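Local atomic coordinates of pectate lyase (Erwinia chrysanthemi, PDB entry 1RU4), a protein that catalyses the eliminative cleavage of pectate, the de-esterified polygalacturonate chain of plant cell-wall pectin. Residues Y133-H138 with I156-S161; I70-S75 with F110-D115; C89-F94 with G121-R126; G48-L53 with Y83-N88. One frame throughout, in Å; residues are numbered along the deposited sequence.

Following the chain from the N terminus, contact 4 opens first at 48-53, and contact 2 opens at 70-75 before contact 4 has closed at 83-88. Contact 3 then opens at 89-94. Contact 2 closes at 110-115, and contact 3 closes at 121-126. Contact 2 therefore crosses both contact 4 and contact 3. Contact 1, between 133-138 and 156-161, follows in series, and no contact nests in another. Each joins parallel strands, or the turns after them, from successive coils of the beta-helix. Contacts 1 and 2 share the sheet holding strands 110-112 and 132-134. Inside the helix, Phe-110 packs on Phe-94 and joins contacts 2 and 3, and Leu-53 packs on Ala-92 and joins contacts 4 and 3.

Contact 1: residues Y133-H138 with I156-S161; sequences YVIGSH and INNGGS
Tyr-133 meets Asn-158 through its hydroxyl, which donates to OD1 at 2.7 Å. The oxygen lies at the edge of the ring, and the hydroxyl sits in the plane of the amide carbonyl. With CG swung opposite the tyrosine's own N (chi1 -164°), the ring carries its OH end to the start of the turn, where OH also touches Asn-157 CB. Val-134 gives the strand bond: its O accepts from Asn-157 N at 3.1 Å. Its side chain faces the same way as that of Ile-156, in loose apolar contact. Ile-135 lays CG2 against Asn-158 CB, 3.8 Å away. One water lies between Ile-135 O and Asn-158 O, and another sits between Ile-135 O and Ser-137 OG. At Gly-136 the backbones come close, with O 3.3 Å from Gly-160 CA. Ser-137 OG and Ser-161 OG share a hydrogen bond of 2.8 Å whose proton is not assigned. His-138 N closes the segment with a bond to Ser-161 O at 3.0 Å.

The partner loop is a type I' beta turn from Asn-157 to Gly-160, closed by Gly-160 N on Asn-157 O. Asn-157 OD1 takes the N-H of Asn-158 and also that of Lys-191, while ND2 bonds to Glu-155 and Gln-190. Past the strand bond, then, two neighbouring coils of the beta-helix are joined mainly by polar groups. Asn-158 is held by the bond to OD1 and by Ile-135 CG2 against CB, which should restrict its side chain, while the serine pair ties the chain beyond the turn.

Contact 2: residues I70-S75 with F110-D115; sequences ITFNKS and FYVTGD
Phe-72 O is gripped by two successive backbone N-H groups, those of Thr-113 and Gly-114, each with its N 3.0 Å away. Gly-114 N approaches in the carbonyl plane. Thr-113 N comes from above it, 38° out of the plane. This shared acceptor marks the point where both chains leave the strands. Just before it, the regular parallel bonds run from Tyr-111 N to Ile-70 O and from Phe-72 N to Tyr-111 O, the latter at 2.8 Å.

Phe-72 and Phe-110 lie on the same, buried side of the sheet. They form an edge-to-face pair, with centroids 4.8 Å apart and planes at 54°. Phe-72 presents its CE1 edge to the Phe-110 face, and CE1 stands 3.5 Å from CG of that ring, nearer the rim than the centre. Trp-117 and Phe-119 add further edge-to-face partners for Phe-72, and Phe-38 and Met-42 of helix 38-44 also touch it.

On the other side, Thr-71 and Tyr-111 run side by side, pointing the same way. Thr-71 OG1 lies at the edge of the tyrosine ring, 3.8 Å from CD1. Thr-113 CG2 sits over the centre of one face of that ring.

Further on, Ser-75 OG accepts a nearly straight bond from Asp-115 N at 2.9 Å. Asp-115 OD2 in turn accepts from Ser-137 N, in the next coil. In-register parallel strands from successive coils, with aromatic side chains packed against one another in the interior, are characteristic of the right-handed parallel beta-helix.

Contact 3: residues C89-F94 with G121-R126; sequences CGRAVF and GVEVTR
Arg-91 bends twice (chi2 -64°, chi3 -69°), and this folds its guanidinium back toward Glu-123, whose chain runs out straight beyond CG to meet it. The two side chains cross at about a right angle, with guanidinium and carboxylate planes 68° apart. Glu-123 OE2 receives both bonds of the salt bridge. Arg-91 NH2 donates at 3.0 Å, in the guanidinium plane and to the anti lone pair of OE2. Arg-91 NE adds a weak bond at 3.3 Å. One guanidinium face lies over the backbone of Gly-121. The second carboxylate oxygen, OE1, is hydrogen-bonded to His-147 NE2 and also rests 3.5 Å from Val-93 CG2. Val-93 CG1 meets Thr-125 CG2 beside it, while Thr-125 OG1 bonds to His-147 O.

The other side of the sheet is apolar. Phe-94 sets CE1 against Val-122 CG1 at 3.5 Å, and its ring also meets Phe-110 edge to face. Ala-92 and Val-122 touch Leu-53 on the same side.

Four backbone bonds hold the parallel strands. They run from Ala-92 N to Gly-121 O, Glu-123 N to Ala-92 O, Phe-94 N to Glu-123 O and Thr-125 N to Phe-94 O. Ahead of the strand, Cys-89 forms a disulfide with Cys-3, which ties this coil to the N-terminal segment. The sheet thus separates two chemistries. Hydrocarbon packs within the beta-helix, and on the opposite face Glu-123 divides its carboxylate between an arginine and a histidine, which should limit its rotation.

Contact 4: residues G48-L53 with Y83-N88; sequences GELILL and YVAAAN
Leu-50 crosses Tyr-83 at about a right angle, laying CD1 on the tyrosine CB at 3.5 Å. The two belong to neighbouring parallel strands in successive coils of the right-handed beta-helix, 50-53 and 83-86, which run 16° apart. Leu-50 and Leu-52 share a shape, with CG anti to the backbone N (chi1 163° and -170°). Each leucine thereby sends a methyl over the next strand. CD1 of Leu-50 also reaches Ala-85 CB, and CD1 of Leu-52 rests 3.7 Å from Ala-87 CB. Each methyl thus lies against an alanine two residues beyond the leucine's own register partner. The tyrosine ring leans the other way, toward residues 48-49 ahead of the strand, and has Glu-49 O at its edge and in its plane. Ile-11 touches both Tyr-83 and Ala-85 on this face.

On the opposite face, Ile-51, Leu-53, Val-84 and Ala-86 point into the core. Leu-53 crosses Val-84 obliquely, its CD1 4.0 Å from CG1 of the valine. Ile-51 CD1 comes more loosely toward CG2 of the same residue. Phe-38 of helix 38-44 packs on Ile-51 and Leu-53, and Phe-94 of strand 92-95 reaches Leu-53.

Five backbone bonds join the strands in an unbroken run. Ile-51 N to Tyr-83 O and Leu-53 N to Ala-85 O are both 2.8 Å long. The last links Ala-87 N to Leu-53 O at 2.9 Å.

Contact 1: residues Y133-H138 with I156-S161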
loop_
_atom_site.group_PDB
_atom_site.type_symbol
_atom_site.label_atom_id
_atom_site.label_comp_id
_atom_site.label_asym_id
_atom_site.label_seq_id
_atom_site.Cartn_x
_atom_site.Cartn_y
_atom_site.Cartn_z
ATOM N N TYR A 133 2.064 -6.571 10.735
ATOM C CA TYR A 133 0.786 -7.251 10.913
ATOM C C TYR A 133 0.002 -6.433 11.934
ATOM O O TYR A 133 0.390 -6.336 13.103
ATOM C CB TYR A 133 1.009 -8.682 11.413
ATOM C CG TYR A 133 -0.195 -9.591 11.281
ATOM C CD1 TYR A 133 -0.378 -10.373 10.141
ATOM C CD2 TYR A 133 -1.136 -9.694 12.306
ATOM C CE1 TYR A 133 -1.463 -11.236 10.023
ATOM C CE2 TYR A 133 -2.229 -10.555 12.197
ATOM C CZ TYR A 133 -2.383 -11.323 11.054
ATOM O OH TYR A 133 -3.451 -12.189 10.945
ATOM N N VAL A 134 -1.100 -5.849 11.479
ATOM C CA VAL A 134 -1.860 -4.904 12.290
ATOM C C VAL A 134 -3.232 -5.415 12.718
ATOM O O VAL A 134 -4.109 -5.627 11.879
ATOM C CB VAL A 134 -2.049 -3.574 11.521
ATOM C CG1 VAL A 134 -2.694 -2.524 12.413
ATOM C CG2 VAL A 134 -0.712 -3.084 10.977
ATOM N N ILE A 135 -3.415 -5.601 14.024
ATOM C CA ILE A 135 -4.722 -5.985 14.559
ATOM C C ILE A 135 -5.304 -4.874 15.433
ATOM O O ILE A 135 -6.464 -4.940 15.846
ATOM C CB ILE A 135 -4.686 -7.330 15.344
ATOM C CG1 ILE A 135 -3.886 -7.195 16.640
ATOM C CG2 ILE A 135 -4.111 -8.434 14.466
ATOM C CD1 ILE A 135 -3.937 -8.443 17.512
ATOM N N GLY A 136 -4.485 -3.857 15.703
ATOM C CA GLY A 136 -4.932 -2.694 16.450
ATOM C C GLY A 136 -5.705 -1.730 15.565
ATOM O O GLY A 136 -5.865 -1.969 14.366
ATOM N N SER A 137 -6.153 -0.619 16.140
ATOM C CA SER A 137 -6.986 0.334 15.412
ATOM C C SER A 137 -6.493 1.777 15.485
ATOM O O SER A 137 -5.709 2.136 16.366
ATOM C CB SER A 137 -8.430 0.256 15.920
ATOM O OG SER A 137 -8.976 -1.034 15.701
ATOM N N HIS A 138 -6.953 2.594 14.537
ATOM C CA HIS A 138 -6.622 4.017 14.472
ATOM C C HIS A 138 -5.128 4.292 14.334
ATOM O O HIS A 138 -4.622 5.316 14.802
ATOM C CB HIS A 138 -7.192 4.751 15.687
ATOM C CG HIS A 138 -8.685 4.678 15.790
ATOM N ND1 HIS A 138 -9.522 5.417 14.984
ATOM C CD2 HIS A 138 -9.487 3.949 16.600
ATOM C CE1 HIS A 138 -10.779 5.148 15.293
ATOM N NE2 HIS A 138 -10.785 4.259 16.270
ATOM N N ILE A 156 -3.573 -6.138 7.456
ATOM C CA ILE A 156 -4.508 -5.714 8.497
ATOM C C ILE A 156 -5.510 -6.857 8.623
ATOM O O ILE A 156 -6.087 -7.300 7.629
ATOM C CB ILE A 156 -5.246 -4.409 8.123
ATOM C CG1 ILE A 156 -4.235 -3.306 7.792
ATOM C CG2 ILE A 156 -6.132 -3.967 9.284
ATOM C CD1 ILE A 156 -4.857 -2.039 7.256
ATOM N N ASN A 157 -5.697 -7.353 9.842
ATOM C CA ASN A 157 -6.527 -8.535 10.053
ATOM C C ASN A 157 -7.007 -8.587 11.503
ATOM O O ASN A 157 -6.725 -7.686 12.294
ATOM C CB ASN A 157 -5.689 -9.786 9.738
ATOM C CG ASN A 157 -6.502 -10.919 9.131
ATOM O OD1 ASN A 157 -7.668 -11.123 9.467
ATOM N ND2 ASN A 157 -5.869 -11.682 8.247
ATOM N N ASN A 158 -7.787 -9.619 11.816
ATOM C CA ASN A 158 -8.251 -9.903 13.175
ATOM C C ASN A 158 -8.782 -8.698 13.958
ATOM O O ASN A 158 -8.356 -8.440 15.089
ATOM C CB ASN A 158 -7.138 -10.605 13.962
ATOM C CG ASN A 158 -6.579 -11.809 13.228
ATOM O OD1 ASN A 158 -5.451 -11.780 12.733
ATOM N ND2 ASN A 158 -7.376 -12.866 13.130
ATOM N N GLY A 159 -9.696 -7.955 13.341
ATOM C CA GLY A 159 -10.330 -6.833 14.015
ATOM C C GLY A 159 -9.722 -5.457 13.813
ATOM O O GLY A 159 -10.322 -4.460 14.223
ATOM N N GLY A 160 -8.542 -5.390 13.199
ATOM C CA GLY A 160 -7.893 -4.108 12.969
ATOM C C GLY A 160 -8.782 -3.168 12.177
ATOM O O GLY A 160 -9.205 -3.502 11.072
ATOM N N SER A 161 -9.052 -1.988 12.732
ATOM C CA SER A 161 -9.981 -1.053 12.104
ATOM C C SER A 161 -9.501 0.396 12.080
ATOM O O SER A 161 -8.666 0.803 12.887
ATOM C CB SER A 161 -11.342 -1.121 12.809
ATOM O OG SER A 161 -11.241 -0.692 14.156
HETATM O O HOH W 1 -7.939 -6.826 17.544
HETATM O O HOH W 2 -8.592 -3.552 16.773
#

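Contact 2: residues I70-S75 with F110-D115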
loop_
_atom_site.group_PDB
_atom_site.type_symbol
_atom_site.label_atom_id
_atom_site.label_comp_id
_atom_site.label_asym_id
_atom_site.label_seq_id
_atom_site.Cartn_x
_atom_site.Cartn_y
_atom_site.Cartn_z
ATOM N N ILE A 70 9.048 -7.334 16.780
ATOM C CA ILE A 70 8.904 -6.240 17.736
ATOM C C ILE A 70 7.403 -5.992 17.870
ATOM O O ILE A 70 6.722 -5.721 16.877
ATOM C CB ILE A 70 9.592 -4.940 17.261
ATOM C CG1 ILE A 70 11.101 -5.156 17.131
ATOM C CG2 ILE A 70 9.309 -3.806 18.254
ATOM C CD1 ILE A 70 11.851 -3.942 16.601
ATOM N N THR A 71 6.888 -6.123 19.089
ATOM C CA THR A 71 5.465 -5.928 19.347
ATOM C C THR A 71 5.153 -4.518 19.842
ATOM O O THR A 71 5.782 -4.016 20.775
ATOM C CB THR A 71 4.932 -6.954 20.374
ATOM O OG1 THR A 71 5.051 -8.278 19.837
ATOM C CG2 THR A 71 3.465 -6.683 20.705
ATOM N N PHE A 72 4.178 -3.887 19.194
ATOM C CA PHE A 72 3.709 -2.561 19.575
ATOM C C PHE A 72 2.351 -2.730 20.252
ATOM O O PHE A 72 1.307 -2.672 19.598
ATOM C CB PHE A 72 3.589 -1.665 18.335
ATOM C CG PHE A 72 4.903 -1.396 17.651
ATOM C CD1 PHE A 72 5.513 -2.377 16.872
ATOM C CD2 PHE A 72 5.542 -0.168 17.798
ATOM C CE1 PHE A 72 6.740 -2.137 16.255
ATOM C CE2 PHE A 72 6.770 0.080 17.184
ATOM C CZ PHE A 72 7.369 -0.907 16.411
ATOM N N ASN A 73 2.371 -2.974 21.561
ATOM C CA ASN A 73 1.137 -3.227 22.303
ATOM C C ASN A 73 0.615 -2.032 23.090
ATOM O O ASN A 73 -0.553 -2.005 23.477
ATOM C CB ASN A 73 1.300 -4.437 23.227
ATOM C CG ASN A 73 2.313 -4.201 24.323
ATOM O OD1 ASN A 73 3.444 -3.793 24.062
ATOM N ND2 ASN A 73 1.909 -4.454 25.566
ATOM N N LYS A 74 1.483 -1.058 23.351
ATOM C CA LYS A 74 1.060 0.169 24.021
ATOM C C LYS A 74 0.148 0.954 23.080
ATOM O O LYS A 74 0.135 0.709 21.871
ATOM C CB LYS A 74 2.276 1.007 24.425
ATOM C CG LYS A 74 3.098 0.364 25.530
ATOM C CD LYS A 74 4.405 1.097 25.792
ATOM C CE LYS A 74 4.189 2.485 26.360
ATOM N NZ LYS A 74 5.482 3.054 26.833
ATOM N N SER A 75 -0.644 1.863 23.636
ATOM C CA SER A 75 -1.571 2.641 22.823
ATOM C C SER A 75 -1.462 4.142 23.037
ATOM O O SER A 75 -1.191 4.610 24.146
ATOM C CB SER A 75 -3.018 2.213 23.089
ATOM O OG SER A 75 -3.271 0.893 22.641
ATOM N N PHE A 110 6.902 -5.831 12.444
ATOM C CA PHE A 110 6.151 -5.025 13.409
ATOM C C PHE A 110 4.794 -5.687 13.664
ATOM O O PHE A 110 4.001 -5.854 12.740
ATOM C CB PHE A 110 5.895 -3.610 12.869
ATOM C CG PHE A 110 7.108 -2.713 12.847
ATOM C CD1 PHE A 110 8.368 -3.176 13.220
ATOM C CD2 PHE A 110 6.977 -1.385 12.445
ATOM C CE1 PHE A 110 9.476 -2.329 13.192
ATOM C CE2 PHE A 110 8.077 -0.531 12.414
ATOM C CZ PHE A 110 9.330 -1.002 12.788
ATOM N N TYR A 111 4.534 -6.072 14.910
ATOM C CA TYR A 111 3.239 -6.637 15.284
ATOM C C TYR A 111 2.505 -5.549 16.066
ATOM O O TYR A 111 2.819 -5.286 17.227
ATOM C CB TYR A 111 3.439 -7.891 16.144
ATOM C CG TYR A 111 2.177 -8.644 16.529
ATOM C CD1 TYR A 111 2.128 -9.378 17.713
ATOM C CD2 TYR A 111 1.049 -8.652 15.704
ATOM C CE1 TYR A 111 0.994 -10.104 18.069
ATOM C CE2 TYR A 111 -0.098 -9.379 16.055
ATOM C CZ TYR A 111 -0.112 -10.103 17.239
ATOM O OH TYR A 111 -1.228 -10.829 17.600
ATOM N N VAL A 112 1.566 -4.881 15.401
ATOM C CA VAL A 112 0.858 -3.754 16.004
ATOM C C VAL A 112 -0.494 -4.168 16.578
ATOM O O VAL A 112 -1.474 -4.315 15.848
ATOM C CB VAL A 112 0.673 -2.601 14.979
ATOM C CG1 VAL A 112 0.051 -1.380 15.647
ATOM C CG2 VAL A 112 2.015 -2.232 14.353
ATOM N N THR A 113 -0.531 -4.370 17.894
ATOM C CA THR A 113 -1.758 -4.774 18.577
ATOM C C THR A 113 -2.430 -3.594 19.271
ATOM O O THR A 113 -3.626 -3.638 19.570
ATOM C CB THR A 113 -1.488 -5.876 19.622
ATOM O OG1 THR A 113 -0.645 -5.361 20.662
ATOM C CG2 THR A 113 -0.807 -7.065 18.975
ATOM N N GLY A 114 -1.645 -2.549 19.531
ATOM C CA GLY A 114 -2.165 -1.354 20.172
ATOM C C GLY A 114 -2.830 -0.399 19.199
ATOM O O GLY A 114 -2.865 -0.653 17.991
ATOM N N ASP A 115 -3.355 0.702 19.732
ATOM C CA ASP A 115 -4.066 1.703 18.941
ATOM C C ASP A 115 -3.312 3.030 18.888
ATOM O O ASP A 115 -2.440 3.299 19.713
ATOM C CB ASP A 115 -5.452 1.987 19.546
ATOM C CG ASP A 115 -6.336 0.754 19.641
ATOM O OD1 ASP A 115 -7.275 0.780 20.466
ATOM O OD2 ASP A 115 -6.123 -0.226 18.903
HETATM O O HOH W 3 -2.395 -4.014 22.751
#

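Contact 3: residues C89-F94 with G121-R126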
loop_
_atom_site.group_PDB
_atom_site.type_symbol
_atom_site.label_atom_id
_atom_site.label_comp_id
_atom_site.label_asym_id
_atom_site.label_seq_id
_atom_site.Cartn_x
_atom_site.Cartn_y
_atom_site.Cartn_z
ATOM N N CYS A 89 12.947 14.104 7.814
ATOM C CA CYS A 89 12.363 13.418 6.667
ATOM C C CYS A 89 13.313 12.450 5.968
ATOM O O CYS A 89 13.258 12.258 4.750
ATOM C CB CYS A 89 11.733 14.428 5.703
ATOM S SG CYS A 89 10.222 15.106 6.459
ATOM N N GLY A 90 14.175 11.834 6.774
ATOM C CA GLY A 90 15.074 10.804 6.288
ATOM C C GLY A 90 14.387 9.449 6.337
ATOM O O GLY A 90 13.152 9.369 6.397
ATOM N N ARG A 91 15.182 8.382 6.335
ATOM C CA ARG A 91 14.649 7.018 6.346
ATOM C C ARG A 91 15.268 6.186 7.464
ATOM O O ARG A 91 16.483 6.216 7.664
ATOM C CB ARG A 91 14.951 6.317 5.016
ATOM C CG ARG A 91 14.599 7.112 3.767
ATOM C CD ARG A 91 13.109 7.354 3.653
ATOM N NE ARG A 91 12.354 6.134 3.382
ATOM C CZ ARG A 91 11.027 6.084 3.325
ATOM N NH1 ARG A 91 10.315 7.183 3.526
ATOM N NH2 ARG A 91 10.411 4.942 3.051
ATOM N N ALA A 92 14.428 5.442 8.180
ATOM C CA ALA A 92 14.892 4.503 9.200
ATOM C C ALA A 92 14.449 3.106 8.778
ATOM O O ALA A 92 13.250 2.813 8.714
ATOM C CB ALA A 92 14.315 4.856 10.570
ATOM N N VAL A 93 15.422 2.255 8.473
ATOM C CA VAL A 93 15.147 0.903 7.993
ATOM C C VAL A 93 15.364 -0.140 9.085
ATOM O O VAL A 93 16.463 -0.261 9.625
ATOM C CB VAL A 93 16.046 0.555 6.777
ATOM C CG1 VAL A 93 15.761 -0.860 6.290
ATOM C CG2 VAL A 93 15.822 1.555 5.648
ATOM N N PHE A 94 14.303 -0.870 9.419
ATOM C CA PHE A 94 14.382 -1.958 10.392
ATOM C C PHE A 94 14.577 -3.277 9.654
ATOM O O PHE A 94 13.675 -3.755 8.958
ATOM C CB PHE A 94 13.120 -2.002 11.261
ATOM C CG PHE A 94 13.008 -0.844 12.217
ATOM C CD1 PHE A 94 12.710 0.433 11.752
ATOM C CD2 PHE A 94 13.219 -1.029 13.582
ATOM C CE1 PHE A 94 12.628 1.512 12.629
ATOM C CE2 PHE A 94 13.138 0.045 14.469
ATOM C CZ PHE A 94 12.842 1.319 13.990
ATOM N N GLY A 121 8.250 7.615 7.769
ATOM C CA GLY A 121 9.614 7.476 7.278
ATOM C C GLY A 121 10.345 6.228 7.738
ATOM O O GLY A 121 11.577 6.197 7.763
ATOM N N VAL A 122 9.581 5.190 8.064
ATOM C CA VAL A 122 10.127 3.933 8.574
ATOM C C VAL A 122 9.902 2.788 7.582
ATOM O O VAL A 122 8.887 2.752 6.888
ATOM C CB VAL A 122 9.462 3.581 9.929
ATOM C CG1 VAL A 122 9.945 2.236 10.441
ATOM C CG2 VAL A 122 9.748 4.679 10.952
ATOM N N GLU A 123 10.868 1.874 7.502
ATOM C CA GLU A 123 10.764 0.706 6.627
ATOM C C GLU A 123 10.989 -0.591 7.393
ATOM O O GLU A 123 11.705 -0.614 8.393
ATOM C CB GLU A 123 11.786 0.782 5.486
ATOM C CG GLU A 123 11.670 2.018 4.602
ATOM C CD GLU A 123 12.577 1.974 3.377
ATOM O OE1 GLU A 123 13.338 0.997 3.201
ATOM O OE2 GLU A 123 12.523 2.929 2.577
ATOM N N VAL A 124 10.365 -1.666 6.918
ATOM C CA VAL A 124 10.561 -3.001 7.483
ATOM C C VAL A 124 11.011 -3.922 6.354
ATOM O O VAL A 124 10.370 -3.985 5.298
ATOM C CB VAL A 124 9.263 -3.578 8.103
ATOM C CG1 VAL A 124 9.505 -5.003 8.607
ATOM C CG2 VAL A 124 8.785 -2.699 9.245
ATOM N N THR A 125 12.113 -4.629 6.580
ATOM C CA THR A 125 12.651 -5.545 5.582
ATOM C C THR A 125 13.205 -6.814 6.228
ATOM O O THR A 125 13.620 -6.806 7.389
ATOM C CB THR A 125 13.748 -4.852 4.717
ATOM O OG1 THR A 125 14.076 -5.682 3.595
ATOM C CG2 THR A 125 15.012 -4.591 5.534
ATOM N N ARG A 126 13.165 -7.904 5.466
ATOM C CA ARG A 126 13.665 -9.219 5.874
ATOM C C ARG A 126 13.042 -9.799 7.144
ATOM O O ARG A 126 13.701 -10.513 7.905
ATOM C CB ARG A 126 15.200 -9.228 5.952
ATOM C CG ARG A 126 15.866 -8.850 4.633
ATOM C CD ARG A 126 17.279 -9.402 4.515
ATOM N NE ARG A 126 18.192 -8.857 5.516
ATOM C CZ ARG A 126 19.439 -9.280 5.695
ATOM N NH1 ARG A 126 19.928 -10.259 4.946
ATOM N NH2 ARG A 126 20.207 -8.705 6.609
#

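Contact 4: residues G48-L53 with Y83-N88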
loop_
_atom_site.group_PDB
_atom_site.type_symbol
_atom_site.label_atom_id
_atom_site.label_comp_id
_atom_site.label_asym_id
_atom_site.label_seq_id
_atom_site.Cartn_x
_atom_site.Cartn_y
_atom_site.Cartn_z
ATOM N N GLY A 48 1.155 11.074 22.605
ATOM C CA GLY A 48 1.501 12.422 22.187
ATOM C C GLY A 48 2.991 12.690 22.078
ATOM O O GLY A 48 3.399 13.762 21.627
ATOM N N GLU A 49 3.804 11.728 22.505
ATOM C CA GLU A 49 5.255 11.870 22.463
ATOM C C GLU A 49 5.845 11.209 21.219
ATOM O O GLU A 49 5.154 10.470 20.513
ATOM C CB GLU A 49 5.880 11.316 23.744
ATOM C CG GLU A 49 5.365 12.024 24.998
ATOM C CD GLU A 49 5.968 11.512 26.292
ATOM O OE1 GLU A 49 5.894 12.248 27.300
ATOM O OE2 GLU A 49 6.502 10.384 26.317
ATOM N N LEU A 50 7.124 11.471 20.966
ATOM C CA LEU A 50 7.772 11.027 19.737
ATOM C C LEU A 50 9.097 10.297 19.920
ATOM O O LEU A 50 10.013 10.792 20.581
ATOM C CB LEU A 50 7.985 12.236 18.814
ATOM C CG LEU A 50 8.974 12.165 17.642
ATOM C CD1 LEU A 50 8.487 11.213 16.559
ATOM C CD2 LEU A 50 9.164 13.558 17.067
ATOM N N ILE A 51 9.191 9.119 19.310
ATOM C CA ILE A 51 10.451 8.390 19.242
ATOM C C ILE A 51 11.093 8.839 17.928
ATOM O O ILE A 51 10.649 8.458 16.839
ATOM C CB ILE A 51 10.227 6.855 19.226
ATOM C CG1 ILE A 51 9.542 6.409 20.522
ATOM C CG2 ILE A 51 11.559 6.127 19.054
ATOM C CD1 ILE A 51 9.272 4.921 20.594
ATOM N N LEU A 52 12.088 9.713 18.037
ATOM C CA LEU A 52 12.757 10.269 16.867
ATOM C C LEU A 52 13.992 9.451 16.507
ATOM O O LEU A 52 14.967 9.400 17.261
ATOM C CB LEU A 52 13.136 11.728 17.117
ATOM C CG LEU A 52 13.623 12.522 15.905
ATOM C CD1 LEU A 52 12.502 12.653 14.886
ATOM C CD2 LEU A 52 14.102 13.896 16.349
ATOM N N LEU A 53 13.931 8.815 15.343
ATOM C CA LEU A 53 14.990 7.932 14.875
ATOM C C LEU A 53 16.020 8.632 13.996
ATOM O O LEU A 53 15.671 9.303 13.026
ATOM C CB LEU A 53 14.373 6.776 14.083
ATOM C CG LEU A 53 13.276 5.966 14.782
ATOM C CD1 LEU A 53 12.526 5.117 13.769
ATOM C CD2 LEU A 53 13.881 5.095 15.871
ATOM N N TYR A 83 4.067 8.689 18.324
ATOM C CA TYR A 83 4.789 8.891 17.071
ATOM C C TYR A 83 6.125 8.155 17.017
ATOM O O TYR A 83 6.881 8.152 17.985
ATOM C CB TYR A 83 5.053 10.382 16.848
ATOM C CG TYR A 83 3.825 11.256 16.729
ATOM C CD1 TYR A 83 3.358 11.986 17.822
ATOM C CD2 TYR A 83 3.173 11.413 15.505
ATOM C CE1 TYR A 83 2.274 12.859 17.697
ATOM C CE2 TYR A 83 2.091 12.281 15.369
ATOM C CZ TYR A 83 1.650 13.001 16.467
ATOM O OH TYR A 83 0.595 13.877 16.328
ATOM N N VAL A 84 6.409 7.544 15.870
ATOM C CA VAL A 84 7.693 6.892 15.619
ATOM C C VAL A 84 8.110 7.378 14.234
ATOM O O VAL A 84 7.445 7.074 13.242
ATOM C CB VAL A 84 7.566 5.344 15.614
ATOM C CG1 VAL A 84 8.919 4.699 15.325
ATOM C CG2 VAL A 84 7.028 4.849 16.949
ATOM N N ALA A 85 9.187 8.155 14.164
ATOM C CA ALA A 85 9.579 8.751 12.891
ATOM C C ALA A 85 11.071 8.992 12.704
ATOM O O ALA A 85 11.792 9.294 13.657
ATOM C CB ALA A 85 8.813 10.054 12.671
ATOM N N ALA A 86 11.523 8.853 11.460
ATOM C CA ALA A 86 12.899 9.167 11.102
ATOM C C ALA A 86 13.026 10.687 11.030
ATOM O O ALA A 86 12.165 11.363 10.463
ATOM C CB ALA A 86 13.256 8.534 9.764
ATOM N N ALA A 87 14.097 11.214 11.614
ATOM C CA ALA A 87 14.324 12.658 11.675
ATOM C C ALA A 87 14.613 13.311 10.329
ATOM O O ALA A 87 15.120 12.667 9.411
ATOM C CB ALA A 87 15.456 12.961 12.646
ATOM N N ASN A 88 14.291 14.602 10.235
ATOM C CA ASN A 88 14.567 15.413 9.049
ATOM C C ASN A 88 14.091 14.779 7.745
ATOM O O ASN A 88 14.743 14.902 6.705
ATOM C CB ASN A 88 16.063 15.735 8.973
ATOM C CG ASN A 88 16.508 16.678 10.073
ATOM O OD1 ASN A 88 16.454 17.898 9.916
ATOM N ND2 ASN A 88 16.935 16.118 11.196
#